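Local coordinates for protein pectate lyase (Cellvibrio cellulosa, PDB 1GXM) that cleaves polygalacturonate (pectate) by anti-beta-elimination, this chain being the catalytic module of a larger family 10 polysaccharide lyase, at residues Ile71-Ala75 and Phe132-Gly136; Thr113-Pro117 and Met137-Leu141; Asp128-Asn133 and Trp192-Ala198. One frame throughout, in Å; residues are numbered along the deposited sequence. Where two conformers were deposited one is given.

Interaction 1. Residues Ile71-Ala75 and Phe132-Gly136; sequences IDNGA and FNDNG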
ATOM      1  N   ILE A  71      -1.928   7.128   7.081  1.00  9.47           N
ATOM      2  CA  ILE A  71      -1.403   6.697   5.791  1.00  9.90           C
ATOM      3  C   ILE A  71      -2.522   6.216   4.867  1.00  9.93           C
ATOM      4  O   ILE A  71      -2.265   5.614   3.829  1.00 11.99           O
ATOM      5  CB  ILE A  71      -0.324   5.623   5.965  1.00 10.01           C
ATOM      6  CG1 ILE A  71      -0.839   4.436   6.748  1.00 10.65           C
ATOM      7  CG2 ILE A  71       0.882   6.222   6.661  1.00 10.76           C
ATOM      8  CD1 ILE A  71       0.065   3.217   6.662  1.00 11.80           C
ATOM      9  N   ASP A  72      -3.757   6.513   5.222  1.00 10.61           N
ATOM     10  CA  ASP A  72      -4.869   6.212   4.340  1.00 10.92           C
ATOM     11  C   ASP A  72      -4.947   7.230   3.215  1.00 11.95           C
ATOM     12  O   ASP A  72      -4.572   8.385   3.369  1.00 11.59           O
ATOM     13  CB  ASP A  72      -6.158   6.181   5.109  1.00 12.89           C
ATOM     14  CG  ASP A  72      -7.299   5.606   4.305  1.00 13.88           C
ATOM     15  OD1 ASP A  72      -7.074   4.767   3.395  1.00 16.50           O
ATOM     16  OD2 ASP A  72      -8.438   5.991   4.533  1.00 19.06           O
ATOM     17  N   ASN A  73      -5.450   6.782   2.072  1.00 13.06           N
ATOM     18  CA  ASN A  73      -5.658   7.679   0.931  1.00 14.31           C
ATOM     19  C   ASN A  73      -4.407   8.490   0.578  1.00 13.51           C
ATOM     20  O   ASN A  73      -4.501   9.676   0.254  1.00 14.33           O
ATOM     21  CB  ASN A  73      -6.870   8.584   1.156  1.00 15.13           C
ATOM     22  CG  ASN A  73      -7.440   9.142  -0.152  1.00 19.30           C
ATOM     23  OD1 ASN A  73      -7.218   8.577  -1.228  1.00 23.29           O
ATOM     24  ND2 ASN A  73      -8.185  10.246  -0.055  1.00 21.81           N
ATOM     25  N   GLY A  74      -3.251   7.838   0.668  1.00 12.49           N
ATOM     26  CA  GLY A  74      -1.967   8.423   0.308  1.00 12.61           C
ATOM     27  C   GLY A  74      -1.449   9.448   1.286  1.00 12.23           C
ATOM     28  O   GLY A  74      -0.411  10.053   1.056  1.00 12.66           O
ATOM     29  N   ALA A  75      -2.159   9.671   2.378  1.00 11.00           N
ATOM     30  CA  ALA A  75      -1.753  10.696   3.319  1.00 10.82           C
ATOM     31  C   ALA A  75      -0.412  10.352   3.952  1.00 10.67           C
ATOM     32  O   ALA A  75      -0.048   9.186   4.093  1.00 10.64           O
ATOM     33  CB  ALA A  75      -2.788  10.900   4.372  1.00 10.78           C
ATOM     34  N   PHE A 132      -2.490  -2.696   4.922  1.00  8.10           N
ATOM     35  CA  PHE A 132      -2.061  -2.724   3.541  1.00  8.52           C
ATOM     36  C   PHE A 132      -3.004  -1.967   2.640  1.00  8.80           C
ATOM     37  O   PHE A 132      -2.617  -1.530   1.579  1.00  9.46           O
ATOM     38  CB  PHE A 132      -1.885  -4.153   3.050  1.00  8.17           C
ATOM     39  CG  PHE A 132      -0.843  -4.905   3.806  1.00  8.02           C
ATOM     40  CD1 PHE A 132       0.470  -4.495   3.777  1.00  8.03           C
ATOM     41  CD2 PHE A 132      -1.154  -6.015   4.567  1.00  9.37           C
ATOM     42  CE1 PHE A 132       1.439  -5.173   4.464  1.00  8.86           C
ATOM     43  CE2 PHE A 132      -0.184  -6.681   5.265  1.00 10.78           C
ATOM     44  CZ  PHE A 132       1.109  -6.269   5.203  1.00 10.10           C
ATOM     45  N   ASN A 133      -4.224  -1.764   3.103  1.00  9.34           N
ATOM     46  CA  ASN A 133      -5.242  -1.015   2.409  1.00  9.88           C
ATOM     47  C   ASN A 133      -4.716   0.267   1.830  1.00 10.36           C
ATOM     48  O   ASN A 133      -3.986   0.999   2.477  1.00 10.11           O
ATOM     49  CB  ASN A 133      -6.368  -0.682   3.382  1.00 10.65           C
ATOM     50  CG  ASN A 133      -7.608  -0.237   2.685  1.00 13.48           C
ATOM     51  OD1 ASN A 133      -8.265  -1.033   2.023  1.00 17.73           O
ATOM     52  ND2 ASN A 133      -7.956   1.023   2.827  1.00 14.87           N
ATOM     53  N   ASP A 134      -5.124   0.539   0.595  1.00 10.63           N
ATOM     54  CA  ASP A 134      -4.712   1.733  -0.137  1.00 11.31           C
ATOM     55  C   ASP A 134      -3.202   1.871  -0.220  1.00 10.24           C
ATOM     56  O   ASP A 134      -2.652   2.961  -0.214  1.00 10.66           O
ATOM     57  CB  ASP A 134      -5.305   2.982   0.501  1.00 12.28           C
ATOM     58  CG  ASP A 134      -5.654   4.018  -0.553  0.50 15.11           C
ATOM     59  OD1 ASP A 134      -6.020   5.140  -0.179  0.50 14.64           O
ATOM     60  OD2 ASP A 134      -5.581   3.792  -1.782  0.50 15.24           O
ATOM     61  N   ASN A 135      -2.528   0.740  -0.310  1.00  9.31           N
ATOM     62  CA  ASN A 135      -1.080   0.667  -0.388  1.00  8.98           C
ATOM     63  C   ASN A 135      -0.370   1.328   0.785  1.00  9.23           C
ATOM     64  O   ASN A 135       0.790   1.670   0.677  1.00 10.36           O
ATOM     65  CB  ASN A 135      -0.592   1.258  -1.716  1.00  9.77           C
ATOM     66  CG  ASN A 135      -1.032   0.459  -2.882  1.00 10.51           C
ATOM     67  OD1 ASN A 135      -0.962  -0.779  -2.862  1.00 10.85           O
ATOM     68  ND2 ASN A 135      -1.488   1.141  -3.924  1.00 12.82           N
ATOM     69  N   GLY A 136      -1.044   1.454   1.918  1.00  9.36           N
ATOM     70  CA  GLY A 136      -0.500   2.243   3.004  1.00  8.85           C
ATOM     71  C   GLY A 136       0.819   1.710   3.539  1.00  9.45           C
ATOM     72  O   GLY A 136       1.856   2.354   3.464  1.00  9.61           O
TER
HETATM   73  O   HOH W   1      -2.244   5.266   1.166  1.00 15.09           O
HETATM   74  O   HOH W   2      -3.697   2.965   4.348  1.00 26.26           O
HETATM   75  O   HOH W   3      -5.824   2.734   4.331  1.00 17.69           O

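Interaction 2. Residues Thr113-Pro117 and Met137-Leu141; sequences TGALP and MAYAL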
ATOM      1  N   THR A 113       6.411  -5.471  15.928  1.00 12.34           N
ATOM      2  CA  THR A 113       6.400  -6.496  14.893  1.00 11.47           C
ATOM      3  C   THR A 113       6.737  -5.981  13.501  1.00 10.87           C
ATOM      4  O   THR A 113       6.892  -6.751  12.578  1.00 11.81           O
ATOM      5  CB  THR A 113       5.027  -7.100  14.790  1.00 11.86           C
ATOM      6  OG1 THR A 113       4.103  -6.054  14.479  1.00 11.97           O
ATOM      7  CG2 THR A 113       4.565  -7.719  16.102  1.00 13.00           C
ATOM      8  N   GLY A 114       6.763  -4.675  13.339  1.00 10.16           N
ATOM      9  CA  GLY A 114       6.962  -4.049  12.045  1.00 10.01           C
ATOM     10  C   GLY A 114       5.690  -3.535  11.395  1.00  9.93           C
ATOM     11  O   GLY A 114       5.773  -2.800  10.431  1.00  9.51           O
ATOM     12  N   ALA A 115       4.532  -3.917  11.902  1.00  9.75           N
ATOM     13  CA  ALA A 115       3.266  -3.466  11.350  1.00  9.33           C
ATOM     14  C   ALA A 115       3.179  -1.950  11.393  1.00  9.33           C
ATOM     15  O   ALA A 115       3.601  -1.320  12.363  1.00  9.59           O
ATOM     16  CB  ALA A 115       2.148  -4.035  12.144  1.00  9.74           C
ATOM     17  N   LEU A 116       2.569  -1.369  10.369  1.00  9.43           N
ATOM     18  CA  LEU A 116       2.192   0.041  10.364  1.00  9.65           C
ATOM     19  C   LEU A 116       0.684   0.166  10.404  1.00  9.03           C
ATOM     20  O   LEU A 116      -0.007  -0.413   9.566  1.00  9.59           O
ATOM     21  CB  LEU A 116       2.708   0.754   9.114  1.00  9.90           C
ATOM     22  CG  LEU A 116       4.232   0.734   8.950  1.00 10.82           C
ATOM     23  CD1 LEU A 116       4.628   1.467   7.707  1.00 11.65           C
ATOM     24  CD2 LEU A 116       4.883   1.401  10.103  1.00 12.67           C
ATOM     25  N   PRO A 117       0.166   0.932  11.351  1.00  8.95           N
ATOM     26  CA  PRO A 117      -1.269   1.158  11.463  1.00  9.23           C
ATOM     27  C   PRO A 117      -1.735   2.203  10.484  1.00  8.98           C
ATOM     28  O   PRO A 117      -0.963   2.966   9.926  1.00  9.74           O
ATOM     29  CB  PRO A 117      -1.410   1.678  12.885  1.00  9.34           C
ATOM     30  CG  PRO A 117      -0.157   2.433  13.102  1.00  9.91           C
ATOM     31  CD  PRO A 117       0.912   1.645  12.409  1.00  8.92           C
ATOM     32  N   MET A 137       0.787   0.513   4.101  1.00  8.81           N
ATOM     33  CA  MET A 137       1.990  -0.014   4.698  1.00  9.13           C
ATOM     34  C   MET A 137       3.083  -0.224   3.656  1.00  8.61           C
ATOM     35  O   MET A 137       4.239   0.093   3.896  1.00  9.41           O
ATOM     36  CB  MET A 137       1.709  -1.299   5.454  1.00 10.02           C
ATOM     37  CG  MET A 137       2.926  -1.879   6.115  1.00 10.72           C
ATOM     38  SD  MET A 137       2.490  -3.108   7.344  1.00 10.81           S
ATOM     39  CE  MET A 137       4.096  -3.745   7.673  1.00 11.55           C
ATOM     40  N   ALA A 138       2.737  -0.798   2.516  1.00  8.52           N
ATOM     41  CA  ALA A 138       3.743  -1.102   1.525  1.00  8.60           C
ATOM     42  C   ALA A 138       4.406   0.161   1.014  1.00  8.74           C
ATOM     43  O   ALA A 138       5.617   0.198   0.837  1.00  9.69           O
ATOM     44  CB  ALA A 138       3.157  -1.885   0.369  1.00  9.89           C
ATOM     45  N   TYR A 139       3.639   1.213   0.769  1.00  9.20           N
ATOM     46  CA  TYR A 139       4.226   2.404   0.174  1.00  9.45           C
ATOM     47  C   TYR A 139       4.912   3.228   1.250  1.00  9.71           C
ATOM     48  O   TYR A 139       5.895   3.874   0.959  1.00  9.95           O
ATOM     49  CB  TYR A 139       3.209   3.214  -0.629  1.00  9.41           C
ATOM     50  CG  TYR A 139       2.822   2.591  -1.960  1.00 11.09           C
ATOM     51  CD1 TYR A 139       3.240   1.311  -2.346  1.00 12.94           C
ATOM     52  CD2 TYR A 139       1.985   3.283  -2.812  1.00 11.81           C
ATOM     53  CE1 TYR A 139       2.841   0.761  -3.569  1.00 13.10           C
ATOM     54  CE2 TYR A 139       1.591   2.748  -4.011  1.00 12.55           C
ATOM     55  CZ  TYR A 139       2.024   1.480  -4.385  1.00 13.01           C
ATOM     56  OH  TYR A 139       1.627   0.943  -5.589  1.00 16.25           O
ATOM     57  N   ALA A 140       4.435   3.170   2.488  1.00  9.04           N
ATOM     58  CA  ALA A 140       5.161   3.795   3.604  1.00  8.99           C
ATOM     59  C   ALA A 140       6.539   3.166   3.762  1.00  9.46           C
ATOM     60  O   ALA A 140       7.529   3.855   3.962  1.00  9.78           O
ATOM     61  CB  ALA A 140       4.400   3.685   4.875  1.00  9.38           C
ATOM     62  N   LEU A 141       6.597   1.847   3.692  1.00  9.15           N
ATOM     63  CA  LEU A 141       7.876   1.163   3.779  1.00  9.69           C
ATOM     64  C   LEU A 141       8.756   1.510   2.605  1.00  9.81           C
ATOM     65  O   LEU A 141       9.965   1.581   2.738  1.00 11.06           O
ATOM     66  CB  LEU A 141       7.710  -0.351   3.895  1.00  9.88           C
ATOM     67  CG  LEU A 141       7.043  -0.813   5.174  1.00 10.36           C
ATOM     68  CD1 LEU A 141       6.796  -2.283   5.114  1.00 10.39           C
ATOM     69  CD2 LEU A 141       7.895  -0.475   6.383  1.00 11.25           C
TER

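Interaction 3. Residues Asp128-Asn133 and Trp192-Ala198; sequences DHATFN and WCAQHGA. With GOL (glycerol), chain C.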
ATOM      1  N   ASP A 128      -6.154   0.312  13.722  1.00  8.71           N
ATOM      2  CA  ASP A 128      -4.943  -0.082  14.446  1.00  8.76           C
ATOM      3  C   ASP A 128      -4.209  -1.227  13.759  1.00  9.37           C
ATOM      4  O   ASP A 128      -3.052  -1.495  14.070  1.00  9.69           O
ATOM      5  CB  ASP A 128      -5.298  -0.563  15.856  1.00 10.14           C
ATOM      6  CG  ASP A 128      -5.764   0.520  16.765  1.00 11.38           C
ATOM      7  OD1 ASP A 128      -5.875   1.698  16.362  1.00 10.98           O
ATOM      8  OD2 ASP A 128      -6.082   0.210  17.936  1.00 14.11           O
ATOM      9  N   HIS A 129      -4.900  -1.956  12.886  1.00  9.51           N
ATOM     10  CA  HIS A 129      -4.305  -3.113  12.255  1.00  8.99           C
ATOM     11  C   HIS A 129      -3.162  -2.719  11.340  1.00  8.37           C
ATOM     12  O   HIS A 129      -3.091  -1.581  10.886  1.00  8.91           O
ATOM     13  CB  HIS A 129      -5.324  -3.903  11.444  1.00  9.28           C
ATOM     14  CG  HIS A 129      -6.402  -4.524  12.263  1.00 10.04           C
ATOM     15  ND1 HIS A 129      -6.166  -5.103  13.492  1.00 11.66           N
ATOM     16  CD2 HIS A 129      -7.725  -4.659  12.022  1.00 11.23           C
ATOM     17  CE1 HIS A 129      -7.308  -5.567  13.967  1.00 11.81           C
ATOM     18  NE2 HIS A 129      -8.267  -5.320  13.091  1.00 12.26           N
ATOM     19  N   ALA A 130      -2.269  -3.664  11.070  1.00  8.70           N
ATOM     20  CA  ALA A 130      -1.320  -3.526   9.977  1.00  8.47           C
ATOM     21  C   ALA A 130      -2.146  -3.292   8.716  1.00  8.29           C
ATOM     22  O   ALA A 130      -2.964  -4.128   8.328  1.00  9.57           O
ATOM     23  CB  ALA A 130      -0.492  -4.794   9.823  1.00  8.86           C
ATOM     24  N   THR A 131      -1.945  -2.145   8.082  1.00  8.20           N
ATOM     25  CA  THR A 131      -2.862  -1.675   7.044  1.00  8.71           C
ATOM     26  C   THR A 131      -2.201  -1.668   5.699  1.00  8.50           C
ATOM     27  O   THR A 131      -1.469  -0.765   5.350  1.00  8.99           O
ATOM     28  CB  THR A 131      -3.361  -0.306   7.391  1.00  9.35           C
ATOM     29  OG1 THR A 131      -4.078  -0.402   8.622  1.00 10.83           O
ATOM     30  CG2 THR A 131      -4.390   0.165   6.359  1.00 10.62           C
ATOM     31  N   PHE A 132      -2.490  -2.696   4.922  1.00  8.10           N
ATOM     32  CA  PHE A 132      -2.061  -2.724   3.541  1.00  8.52           C
ATOM     33  C   PHE A 132      -3.004  -1.967   2.640  1.00  8.80           C
ATOM     34  O   PHE A 132      -2.617  -1.530   1.579  1.00  9.46           O
ATOM     35  CB  PHE A 132      -1.885  -4.153   3.050  1.00  8.17           C
ATOM     36  CG  PHE A 132      -0.843  -4.905   3.806  1.00  8.02           C
ATOM     37  CD1 PHE A 132       0.470  -4.495   3.777  1.00  8.03           C
ATOM     38  CD2 PHE A 132      -1.154  -6.015   4.567  1.00  9.37           C
ATOM     39  CE1 PHE A 132       1.439  -5.173   4.464  1.00  8.86           C
ATOM     40  CE2 PHE A 132      -0.184  -6.681   5.265  1.00 10.78           C
ATOM     41  CZ  PHE A 132       1.109  -6.269   5.203  1.00 10.10           C
ATOM     42  N   ASN A 133      -4.224  -1.764   3.103  1.00  9.34           N
ATOM     43  CA  ASN A 133      -5.242  -1.015   2.409  1.00  9.88           C
ATOM     44  C   ASN A 133      -4.716   0.267   1.830  1.00 10.36           C
ATOM     45  O   ASN A 133      -3.986   0.999   2.477  1.00 10.11           O
ATOM     46  CB  ASN A 133      -6.368  -0.682   3.382  1.00 10.65           C
ATOM     47  CG  ASN A 133      -7.608  -0.237   2.685  1.00 13.48           C
ATOM     48  OD1 ASN A 133      -8.265  -1.033   2.023  1.00 17.73           O
ATOM     49  ND2 ASN A 133      -7.956   1.023   2.827  1.00 14.87           N
ATOM     50  N   TRP A 192      -1.706 -11.463   0.852  1.00  7.08           N
ATOM     51  CA  TRP A 192      -2.056 -10.813   2.089  1.00  7.05           C
ATOM     52  C   TRP A 192      -3.485 -10.343   2.033  1.00  6.80           C
ATOM     53  O   TRP A 192      -4.036 -10.077   0.977  1.00  8.04           O
ATOM     54  CB  TRP A 192      -1.158  -9.576   2.349  1.00  7.25           C
ATOM     55  CG  TRP A 192       0.271  -9.951   2.472  1.00  8.01           C
ATOM     56  CD1 TRP A 192       0.949 -10.194   3.621  1.00  8.16           C
ATOM     57  CD2 TRP A 192       1.181 -10.226   1.405  1.00  7.53           C
ATOM     58  NE1 TRP A 192       2.227 -10.579   3.339  1.00  9.11           N
ATOM     59  CE2 TRP A 192       2.405 -10.607   1.987  1.00  7.53           C
ATOM     60  CE3 TRP A 192       1.096 -10.153   0.015  1.00  8.54           C
ATOM     61  CZ2 TRP A 192       3.518 -10.946   1.227  1.00  9.14           C
ATOM     62  CZ3 TRP A 192       2.182 -10.487  -0.735  1.00  8.40           C
ATOM     63  CH2 TRP A 192       3.379 -10.905  -0.136  1.00  8.58           C
ATOM     64  N   CYS A 193      -4.069 -10.210   3.204  1.00  7.18           N
ATOM     65  CA  CYS A 193      -5.317  -9.494   3.397  1.00  7.40           C
ATOM     66  C   CYS A 193      -5.035  -8.009   3.366  1.00  7.19           C
ATOM     67  O   CYS A 193      -3.928  -7.565   3.562  1.00  8.06           O
ATOM     68  CB  CYS A 193      -5.921  -9.891   4.755  1.00  7.38           C
ATOM     69  SG  CYS A 193      -7.628  -9.410   4.964  1.00  8.36           S
ATOM     70  N   ALA A 194      -6.067  -7.211   3.141  1.00  7.51           N
ATOM     71  CA  ALA A 194      -5.886  -5.768   3.147  1.00  7.54           C
ATOM     72  C   ALA A 194      -5.484  -5.253   4.520  1.00  7.71           C
ATOM     73  O   ALA A 194      -4.902  -4.194   4.634  1.00  7.85           O
ATOM     74  CB  ALA A 194      -7.098  -5.058   2.660  1.00  7.40           C
ATOM     75  N   GLN A 195      -5.791  -6.007   5.559  1.00  7.33           N
ATOM     76  CA  GLN A 195      -5.342  -5.657   6.887  1.00  7.94           C
ATOM     77  C   GLN A 195      -5.148  -6.931   7.687  1.00  7.60           C
ATOM     78  O   GLN A 195      -5.875  -7.903   7.501  1.00  7.95           O
ATOM     79  CB  GLN A 195      -6.280  -4.674   7.586  1.00  8.08           C
ATOM     80  CG  GLN A 195      -7.704  -5.083   7.628  1.00  9.14           C
ATOM     81  CD  GLN A 195      -8.414  -5.012   6.287  1.00  7.62           C
ATOM     82  OE1 GLN A 195      -8.276  -4.016   5.558  1.00  8.98           O
ATOM     83  NE2 GLN A 195      -9.209  -6.014   5.982  1.00  8.41           N
ATOM     84  N   HIS A 196      -4.136  -6.900   8.558  1.00  8.09           N
ATOM     85  CA  HIS A 196      -3.761  -8.026   9.406  1.00  8.39           C
ATOM     86  C   HIS A 196      -3.553  -7.530  10.817  1.00  8.57           C
ATOM     87  O   HIS A 196      -3.264  -6.361  11.041  1.00  8.75           O
ATOM     88  CB  HIS A 196      -2.444  -8.653   8.955  1.00  8.64           C
ATOM     89  CG  HIS A 196      -2.530  -9.484   7.719  1.00  8.48           C
ATOM     90  ND1 HIS A 196      -2.369 -10.847   7.745  1.00  8.55           N
ATOM     91  CD2 HIS A 196      -2.750  -9.155   6.421  1.00  8.99           C
ATOM     92  CE1 HIS A 196      -2.477 -11.326   6.515  1.00  7.81           C
ATOM     93  NE2 HIS A 196      -2.703 -10.315   5.692  1.00  8.33           N
ATOM     94  N   GLY A 197      -3.624  -8.448  11.766  1.00  8.73           N
ATOM     95  CA  GLY A 197      -3.404  -8.083  13.154  1.00  9.15           C
ATOM     96  C   GLY A 197      -1.974  -7.640  13.347  1.00  9.25           C
ATOM     97  O   GLY A 197      -1.039  -8.307  12.931  1.00  9.30           O
ATOM     98  N   ALA A 198      -1.804  -6.493  13.980  1.00  9.82           N
ATOM     99  CA  ALA A 198      -0.494  -5.939  14.189  1.00 10.74           C
ATOM    100  C   ALA A 198       0.373  -6.849  15.022  1.00 11.17           C
ATOM    101  O   ALA A 198       1.581  -6.889  14.830  1.00 11.86           O
ATOM    102  CB  ALA A 198      -0.611  -4.587  14.846  1.00 11.67           C
TER
HETATM  103  C1  GOL C1650      -4.115  -5.124  17.939  1.00 28.21           C
HETATM  104  O1  GOL C1650      -5.477  -5.429  17.825  1.00 30.12           O
HETATM  105  C2  GOL C1650      -3.954  -3.794  17.252  1.00 26.75           C
HETATM  106  O2  GOL C1650      -2.727  -3.229  17.613  1.00 30.17           O
HETATM  107  C3  GOL C1650      -4.056  -3.896  15.737  1.00 21.44           C
HETATM  108  O3  GOL C1650      -4.067  -5.193  15.169  1.00 13.95           O
HETATM  109  O   HOH W   4      -9.794  -3.100   3.277  1.00 19.34           O

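Interaction 1. Residues Ile71-Ala75 and Phe132-Gly136
I71 opens the contact with its side chain: the CB leaves sideways, but the trans chi2 carries CD1 to 3.5 Å from G136 C. An ideal CB on G136 would come within 3.1 Å of this CD1, so glycine suits the start of helix 136-148. I71 O collects two waters: water 1, at 2.7 Å, also donates to D134 O and accepts from G74 N, while water 2, at 3.1 Å, passes on to N133 O. D72 brings a negative charge to the interface. Its OD1 lies 3.7 Å from D134 OD1, a like-charge approach probably eased by the salt bridge of D72 OD2 with K52, and water 3 links D72 OD1 (2.6 Å) to N133 ND2 (3.1 Å). Two beta turns with left-handed central residues face each other across ordered water. Residues D72-A75 make a type I' turn, and N133-G136, closed by G136 N to N133 O at 3.0 Å, makes a turn of the closely related I'/III' class, whose D134 and N135 amides are held by E218. In this (alpha/alpha) toroid these two turns lie between strands 69-70 and 130-131 and helices 77-90 and 136-148. At N73 the contact is tight: its CA is 2.8 Å from D134 OD1, in the one of two D134 conformers given here, although the CA-to-CB bond points away and ND2 bonds to N53. G74, whose positive phi favours glycine, gives its amide to water 1 at 2.8 Å. A75 N closes the first turn on D72 O at 2.9 Å, just ahead of helix 77-90.

Interaction 2. Residues Thr113-Pro117 and Met137-Leu141
The side chain of L116 forms the apolar centre, pointing from the loop toward helix 136-148. Its CD1 packs 3.6 Å from A140 CB and 4.0 Å from L141 CD2, and its CB lies 4.0 Å from M137 CG; positions 137, 140 and 141 fall on one side of the helix, and the small A140 lets the leucine approach closely. M137 extends from the helix with all three chi angles trans, running back along the loop so that CE reaches A115 CA at 3.8 Å and G114 O at 3.4 Å. Helix 161-181 adds Y177, which touches both A115 and M137, so the loop after helix 93-109 joins the helical toroid here through buried side chains. Further out, the loop amide L116 N donates a weak hydrogen bond to M137 SD (3.5 Å, 163°). At the polar edge T113 OG1 accepts a weak bond from A115 N at 3.4 Å, in the manner of an ST turn, and bonds to A198 as well. G114, with phi of 101°, takes a conformation that itself calls for glycine. M137 does double duty: CG packs on L116, CE rests on the G114-A115 backbone, and SD is a weak, polarisable acceptor for a buried peptide NH.

Interaction 3. Residues Asp128-Asn133 and Trp192-Ala198
H196 N donates to A130 O at 3.0 Å with a good angle of 161°, and A130 N returns a weaker bond to H196 O at 2.9 Å. A194 O takes two amides, N133 N at 3.0 Å and, weakly, F132 N at 2.9 Å. Beyond this ladder, A130 O also meets Q195 CA in a CA-H...O contact of 3.2 Å. Water 4 joins N133 OD1 and Q195 OE1, each at 2.9 Å, while Q195 NE2 bonds to K204 O. At the far end O3 of a glycerol, probably from the crystallisation liquor, bonds to H129 ND1 (2.7 Å) and A198 N (2.9 Å). F132, W192 and H196 form an aromatic cluster: F132 CE2 lies 4.0 Å from W192 CD1 and 3.7 Å from H196 CD2, and H196 NE2 accepts C193 N at 2.8 Å. Helix 161-181 touches F132 (I178) and H196 (Y177), and V222 of helix 219-226 touches F132 and W192. Such pairing is that of a short two-stranded antiparallel ribbon, joining inter-helix connections of the toroidal lyase fold.

How the interactions relate
The three contacts lie 9 to 11 Å apart, centre to centre, and the segment 128-141 runs through all of them. Interactions 1 and 3 share F132 and N133: the phenylalanine ring belongs to the aromatic cluster of interaction 3, yet its CE1 touches M137 SD of interaction 2 at 3.7 Å. Interaction 2 meets interaction 3 again where M137 N approaches T131 O (2.9 Å) and T113 OG1 approaches A198 O (2.7 Å), both probable hydrogen bonds, and meets interaction 1 where I71 CD1 packs 3.4 Å from P117 O. A glycerol, probably from the crystallisation liquor, bonds H129 and A198 in interaction 3, and a glycerol lies about 4 Å from G74 in interaction 1.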